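Local coordinates for GTPase-activating protein skywalker (Drosophila melanogaster, PDB 6R82), which acts as a GTPase-activating protein for Rab35, regulating synaptic vesicle protein turnover through endosomal trafficking, and is represented here by its TLDc domain, at residues 35-39 with 40-44. Sequence-based numbering, arbitrary orientation.
Sequences YTTEE and HGCSL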
loop_
_atom_site.group_PDB
_atom_site.type_symbol
_atom_site.label_atom_id
_atom_site.label_comp_id
_atom_site.label_asym_id
_atom_site.label_seq_id
_atom_site.Cartn_x
_atom_site.Cartn_y
_atom_site.Cartn_z
ATOM N N TYR A 35 -2.183 6.761 10.068
ATOM C CA TYR A 35 -0.752 6.963 10.257
ATOM C C TYR A 35 -0.271 7.956 9.224
ATOM O O TYR A 35 -0.601 7.821 8.039
ATOM C CB TYR A 35 0.036 5.648 10.103
ATOM C CG TYR A 35 1.549 5.815 10.312
ATOM C CD1 TYR A 35 2.095 5.838 11.594
ATOM C CD2 TYR A 35 2.413 5.968 9.234
ATOM C CE1 TYR A 35 3.456 5.998 11.795
ATOM C CE2 TYR A 35 3.779 6.128 9.428
ATOM C CZ TYR A 35 4.287 6.140 10.710
ATOM O OH TYR A 35 5.636 6.306 10.916
ATOM N N THR A 36 0.523 8.933 9.665
ATOM C CA THR A 36 1.214 9.820 8.741
ATOM C C THR A 36 2.608 10.135 9.267
ATOM O O THR A 36 2.789 10.426 10.454
ATOM C CB THR A 36 0.449 11.130 8.504
ATOM O OG1 THR A 36 1.261 12.007 7.711
ATOM C CG2 THR A 36 0.139 11.809 9.817
ATOM N N THR A 37 3.584 10.098 8.364
ATOM C CA THR A 37 4.961 10.418 8.722
ATOM C C THR A 37 5.128 11.879 9.111
ATOM O O THR A 37 6.132 12.230 9.738
ATOM C CB THR A 37 5.881 10.080 7.562
ATOM O OG1 THR A 37 5.373 10.696 6.373
ATOM C CG2 THR A 37 5.918 8.578 7.345
ATOM N N GLU A 38 4.156 12.731 8.776
ATOM C CA GLU A 38 4.200 14.126 9.189
ATOM C C GLU A 38 3.927 14.314 10.679
ATOM O O GLU A 38 4.291 15.363 11.224
ATOM C CB GLU A 38 3.195 14.946 8.372
ATOM C CG GLU A 38 3.676 15.332 6.963
ATOM C CD GLU A 38 2.868 16.484 6.359
ATOM O OE1 GLU A 38 3.345 17.646 6.395
ATOM O OE2 GLU A 38 1.752 16.225 5.853
ATOM N N GLU A 39 3.302 13.337 11.354
ATOM C CA GLU A 39 2.882 13.519 12.745
ATOM C C GLU A 39 3.222 12.375 13.696
ATOM O O GLU A 39 3.211 12.602 14.911
ATOM C CB GLU A 39 1.358 13.740 12.835
ATOM C CG GLU A 39 0.736 14.657 11.771
ATOM C CD GLU A 39 0.714 16.123 12.171
ATOM O OE1 GLU A 39 0.555 16.989 11.271
ATOM O OE2 GLU A 39 0.859 16.409 13.382
ATOM N N HIS A 40 3.491 11.160 13.216
ATOM C CA HIS A 40 3.390 9.988 14.085
ATOM C C HIS A 40 4.707 9.263 14.296
ATOM O O HIS A 40 4.710 8.138 14.808
ATOM C CB HIS A 40 2.351 9.018 13.536
ATOM C CG HIS A 40 0.957 9.487 13.754
ATOM N ND1 HIS A 40 -0.001 9.467 12.765
ATOM C CD2 HIS A 40 0.371 10.036 14.845
ATOM C CE1 HIS A 40 -1.128 9.959 13.247
ATOM N NE2 HIS A 40 -0.928 10.313 14.507
ATOM N N GLY A 41 5.818 9.885 13.963
ATOM C CA GLY A 41 7.065 9.165 13.924
ATOM C C GLY A 41 7.336 8.707 12.515
ATOM O O GLY A 41 6.545 8.912 11.587
ATOM N N CYS A 42 8.486 8.087 12.355
ATOM C CA CYS A 42 8.875 7.684 11.017
ATOM C C CYS A 42 9.701 6.402 11.157
ATOM O O CYS A 42 10.934 6.408 11.066
ATOM C CB CYS A 42 9.645 8.797 10.308
ATOM S SG CYS A 42 9.400 8.822 8.535
ATOM N N SER A 43 8.998 5.291 11.381
ATOM C CA SER A 43 9.637 3.991 11.544
ATOM C C SER A 43 8.592 2.898 11.368
ATOM O O SER A 43 7.408 3.101 11.659
ATOM C CB SER A 43 10.287 3.854 12.920
ATOM O OG SER A 43 9.306 3.941 13.940
ATOM N N LEU A 44 9.052 1.727 10.916
ATOM C CA LEU A 44 8.148 0.590 10.808
ATOM C C LEU A 44 7.549 0.248 12.161
ATOM O O LEU A 44 6.378 -0.123 12.239
ATOM C CB LEU A 44 8.879 -0.608 10.211
ATOM C CG LEU A 44 9.150 -0.444 8.716
ATOM C CD1 LEU A 44 9.646 -1.740 8.129
ATOM C CD2 LEU A 44 7.905 0.021 7.967
#
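At the turn that leads out of strand 30-36 of the TLDc domain, His40 folds back over the end of the strand and meets Thr36 through both its backbone and its ring. The amide N of His40 donates to Thr36 O at 2.9 Å, while Thr36 N returns a bond of 3.2 Å to His40 ND1. That second donor lies close to the plane of the imidazole; accepting this bond would leave ND1 without a proton, so that the proton of a neutral ring would probably sit on NE2. The ring reaches this place because CG turns away from the carbonyl carbon and stays beside the backbone N (chi1 -74°). With the edge of the imidazole engaged in this way, one of its faces receives Glu39 CB, a CH-pi contact 4.3 Å from the ring centroid and nearly on its normal.

Thr36 O also accepts from Glu39 N, closing a type I-like beta turn over residues 36-39, and Thr36 OG1 takes the amide N of Glu38 at 3.2 Å in an ST turn.

Tyr35 extends its ring along the returning chain, CG anti to the backbone N (chi1 -179°). Its CE1 packs on His40 CB at 3.7 Å, and its OH comes to 2.8 Å from Gly41 O and has a weak hydrogen bond to Thr46 OG1 of helix 44-51. Further round the loop, Thr37 CG2 touches Cys42 SG at 3.7 Å; Thr37 OG1 bonds instead to the backbone N of Leu179 in strand 173-185. At the backbone angles of Gly41 a CB would press on the carbonyl O of His40, which calls for glycine; the chain then runs on to Ser43, the N-cap of helix 44-51. The whole is a compact strand-to-helix connection, with a beta turn and an ST turn at its start and a helix N-cap at its finish.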